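Local coordinates for aminotransferase (Psychrobacter arcticus 273-4, PDB 3IF2), which binds pyridoxal 5'-phosphate and probably transfers amino groups between amino acids and oxo acids, perhaps as a valine-pyruvate transaminase, at residues L242-A247 with N266-C271. Sequence-based numbering, arbitrary orientation.
Sequences LIIDNA and NNTILC. With PLP (pyridoxal-5'-phosphate), chain C.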
ATOM      1  N   LEU A 242      17.834   3.340  15.376  1.00 35.61           N
ATOM      2  CA  LEU A 242      16.801   3.975  16.187  1.00 35.60           C
ATOM      3  C   LEU A 242      15.746   4.513  15.207  1.00 36.30           C
ATOM      4  O   LEU A 242      16.005   5.463  14.458  1.00 36.93           O
ATOM      5  CB  LEU A 242      17.410   5.098  17.012  1.00 35.26           C
ATOM      6  CG  LEU A 242      16.516   5.983  17.858  1.00 35.41           C
ATOM      7  CD1 LEU A 242      15.639   5.148  18.782  1.00 35.19           C
ATOM      8  CD2 LEU A 242      17.413   6.963  18.640  1.00 35.39           C
ATOM      9  N   ILE A 243      14.579   3.871  15.194  1.00 36.07           N
ATOM     10  CA  ILE A 243      13.466   4.239  14.343  1.00 35.58           C
ATOM     11  C   ILE A 243      12.655   5.227  15.163  1.00 36.88           C
ATOM     12  O   ILE A 243      12.368   4.948  16.322  1.00 36.93           O
ATOM     13  CB  ILE A 243      12.581   3.019  13.976  1.00 34.94           C
ATOM     14  CG1 ILE A 243      13.430   1.868  13.385  1.00 34.18           C
ATOM     15  CG2 ILE A 243      11.506   3.430  12.985  1.00 34.40           C
ATOM     16  CD1 ILE A 243      12.658   0.635  13.088  1.00 33.48           C
ATOM     17  N   ILE A 244      12.286   6.370  14.573  1.00 37.86           N
ATOM     18  CA  ILE A 244      11.493   7.414  15.273  1.00 37.47           C
ATOM     19  C   ILE A 244      10.277   7.805  14.423  1.00 37.05           C
ATOM     20  O   ILE A 244      10.429   8.312  13.311  1.00 34.91           O
ATOM     21  CB  ILE A 244      12.311   8.687  15.572  1.00 37.99           C
ATOM     22  CG1 ILE A 244      13.623   8.331  16.283  1.00 37.72           C
ATOM     23  CG2 ILE A 244      11.444   9.705  16.387  1.00 37.17           C
ATOM     24  CD1 ILE A 244      14.458   9.546  16.612  1.00 38.00           C
ATOM     25  N   ASP A 245       9.084   7.592  14.988  1.00 37.35           N
ATOM     26  CA  ASP A 245       7.799   7.866  14.343  1.00 37.30           C
ATOM     27  C   ASP A 245       7.362   9.295  14.676  1.00 38.38           C
ATOM     28  O   ASP A 245       6.947   9.544  15.816  1.00 38.38           O
ATOM     29  CB  ASP A 245       6.806   6.801  14.847  1.00 37.02           C
ATOM     30  CG  ASP A 245       5.376   6.973  14.350  1.00 36.65           C
ATOM     31  OD1 ASP A 245       5.041   7.881  13.549  1.00 36.64           O
ATOM     32  OD2 ASP A 245       4.571   6.098  14.751  1.00 35.99           O
ATOM     33  N   ASN A 246       7.486  10.223  13.701  1.00 39.26           N
ATOM     34  CA  ASN A 246       7.016  11.627  13.861  1.00 39.86           C
ATOM     35  C   ASN A 246       5.665  11.887  13.243  1.00 39.32           C
ATOM     36  O   ASN A 246       5.422  12.978  12.747  1.00 40.03           O
ATOM     37  CB  ASN A 246       7.976  12.652  13.274  1.00 41.26           C
ATOM     38  CG  ASN A 246       9.265  12.639  13.933  1.00 43.09           C
ATOM     39  OD1 ASN A 246       9.984  11.644  13.840  1.00 45.32           O
ATOM     40  ND2 ASN A 246       9.616  13.750  14.606  1.00 43.65           N
ATOM     41  N   ALA A 247       4.744  10.938  13.309  1.00 39.28           N
ATOM     42  CA  ALA A 247       3.407  11.168  12.742  1.00 38.83           C
ATOM     43  C   ALA A 247       2.813  12.534  13.172  1.00 38.75           C
ATOM     44  O   ALA A 247       2.287  13.254  12.329  1.00 39.27           O
ATOM     45  CB  ALA A 247       2.475  10.033  13.100  1.00 38.57           C
ATOM     46  N   ASN A 266      23.109   8.699  10.198  1.00 37.87           N
ATOM     47  CA  ASN A 266      22.957   7.438   9.433  1.00 38.73           C
ATOM     48  C   ASN A 266      22.463   6.211  10.210  1.00 38.45           C
ATOM     49  O   ASN A 266      22.086   5.229   9.587  1.00 39.45           O
ATOM     50  CB  ASN A 266      24.205   7.111   8.605  1.00 39.22           C
ATOM     51  CG  ASN A 266      24.455   8.151   7.529  1.00 40.57           C
ATOM     52  OD1 ASN A 266      25.054   9.187   7.795  1.00 42.60           O
ATOM     53  ND2 ASN A 266      23.989   7.888   6.312  1.00 41.20           N
ATOM     54  N   ASN A 267      22.455   6.263  11.542  1.00 37.75           N
ATOM     55  CA  ASN A 267      21.889   5.190  12.345  1.00 37.58           C
ATOM     56  C   ASN A 267      20.449   5.535  12.834  1.00 37.96           C
ATOM     57  O   ASN A 267      19.918   4.868  13.733  1.00 38.15           O
ATOM     58  CB  ASN A 267      22.834   4.848  13.514  1.00 37.56           C
ATOM     59  CG  ASN A 267      22.674   3.419  13.983  1.00 37.70           C
ATOM     60  OD1 ASN A 267      22.684   2.490  13.174  1.00 37.98           O
ATOM     61  ND2 ASN A 267      22.518   3.232  15.284  1.00 37.78           N
ATOM     62  N   THR A 268      19.815   6.555  12.241  1.00 37.63           N
ATOM     63  CA  THR A 268      18.457   6.957  12.599  1.00 37.64           C
ATOM     64  C   THR A 268      17.534   6.754  11.387  1.00 37.17           C
ATOM     65  O   THR A 268      17.926   7.044  10.247  1.00 37.72           O
ATOM     66  CB  THR A 268      18.420   8.437  13.058  1.00 37.61           C
ATOM     67  OG1 THR A 268      19.444   8.672  14.038  1.00 36.99           O
ATOM     68  CG2 THR A 268      17.057   8.805  13.644  1.00 36.81           C
ATOM     69  N   ILE A 269      16.334   6.232  11.640  1.00 36.63           N
ATOM     70  CA  ILE A 269      15.293   6.050  10.609  1.00 36.52           C
ATOM     71  C   ILE A 269      14.130   6.936  11.090  1.00 36.60           C
ATOM     72  O   ILE A 269      13.460   6.591  12.052  1.00 36.47           O
ATOM     73  CB  ILE A 269      14.890   4.558  10.443  1.00 36.80           C
ATOM     74  CG1 ILE A 269      16.124   3.695  10.076  1.00 37.16           C
ATOM     75  CG2 ILE A 269      13.801   4.377   9.362  1.00 36.49           C
ATOM     76  CD1 ILE A 269      15.887   2.172  10.100  1.00 36.98           C
ATOM     77  N   LEU A 270      13.966   8.115  10.475  1.00 37.20           N
ATOM     78  CA  LEU A 270      12.894   9.077  10.819  1.00 37.25           C
ATOM     79  C   LEU A 270      11.708   8.867   9.904  1.00 35.94           C
ATOM     80  O   LEU A 270      11.855   8.966   8.685  1.00 35.29           O
ATOM     81  CB  LEU A 270      13.355  10.535  10.673  1.00 38.80           C
ATOM     82  CG  LEU A 270      14.221  11.228  11.703  1.00 39.98           C
ATOM     83  CD1 LEU A 270      14.475  12.640  11.230  1.00 40.71           C
ATOM     84  CD2 LEU A 270      13.517  11.246  13.047  1.00 41.34           C
ATOM     85  N   CYS A 271      10.548   8.587  10.486  1.00 35.78           N
ATOM     86  CA  CYS A 271       9.310   8.388   9.733  1.00 35.70           C
ATOM     87  C   CYS A 271       8.414   9.604   9.930  1.00 36.45           C
ATOM     88  O   CYS A 271       8.210  10.055  11.073  1.00 36.51           O
ATOM     89  CB  CYS A 271       8.581   7.146  10.212  1.00 36.12           C
ATOM     90  SG  CYS A 271       9.529   5.616  10.037  1.00 36.48           S
TER
HETATM   91  N1  PLP C 500       2.209   6.877  14.014  1.00 49.48           N
HETATM   92  C2  PLP C 500       1.351   7.213  15.040  1.00 50.57           C
HETATM   93  C2A PLP C 500       1.955   7.568  16.361  1.00 50.11           C
HETATM   94  C3  PLP C 500      -0.044   7.226  14.814  1.00 51.41           C
HETATM   95  O3  PLP C 500      -0.932   7.556  15.803  1.00 50.06           O
HETATM   96  C4  PLP C 500      -0.555   6.868  13.543  1.00 52.20           C
HETATM   97  C4A PLP C 500      -2.057   6.633  13.437  1.00 53.42           C
HETATM   98  O4A PLP C 500      -2.729   7.128  12.523  1.00 54.71           O
HETATM   99  C5  PLP C 500       0.362   6.519  12.497  1.00 50.64           C
HETATM  100  C6  PLP C 500       1.742   6.537  12.774  1.00 49.70           C
HETATM  101  C5A PLP C 500      -0.084   6.074  11.090  1.00 48.52           C
HETATM  102  O4P PLP C 500      -0.281   7.143  10.188  1.00 45.22           O
HETATM  103  P   PLP C 500      -0.434   6.875   8.613  1.00 40.81           P
HETATM  104  O1P PLP C 500      -0.338   5.468   8.072  1.00 40.33           O
HETATM  105  O2P PLP C 500       0.698   7.680   8.071  1.00 40.66           O
HETATM  106  O3P PLP C 500      -1.761   7.421   8.260  1.00 38.75           O
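Ile244 lies alongside Leu270 on one face of two neighbouring parallel strands, its CB 3.8 Å from CD2 of Leu270. The CD1 tip of Ile244 reaches CG2 of Thr268, while the CD2 branch of Leu270 also meets OD1 of Asn246, 3.6 Å away. On the opposite face of the sheet, Ile243 and Ile269 run side by side and touch through CG1 of the former and CD1 of the latter at 4.1 Å; CG2 of Ile243 approaches SG of Cys271.

Five backbone hydrogen bonds join the two segments. Ile244 uses both its N-H, given to Ile269 O, and its carbonyl, which accepts from Cys271 N in a nearly straight bond (2.8 Å between N and O). Asn246 N closes the series on Cys271 O. The pairing belongs to the central, mainly parallel sheet of the large domain of a fold-type I aminotransferase, where strand 242-245 brings Asp245 to the cofactor. Asp245 CG stands anti to the backbone N (chi1 176°), and the carboxylate faces the pyridine nitrogen of pyridoxal phosphate: OD2 accepts from N1 at 2.6 Å, OD1 more weakly at 3.0 Å. Such a carboxylate probably stabilises a protonated ring nitrogen, as in related enzymes. An alanine here would probably leave N1 without its carboxylate partner and the ring freer to shift.

OD1 also accepts from Ala247 N, on its anti side and 33° out of the carboxylate plane, in an Asx turn; CB of Ala247 lies over the face of the pyridine ring, 3.3 Å from N1. Tyr158 OH bonds to OD2 as a second-shell partner. Farther out, helix 115-125 packs Leu122 on Ile243, Ile269 and Cys271, whereas Met228 of helix 225-237 touches Leu242 and Ile244 on the other face.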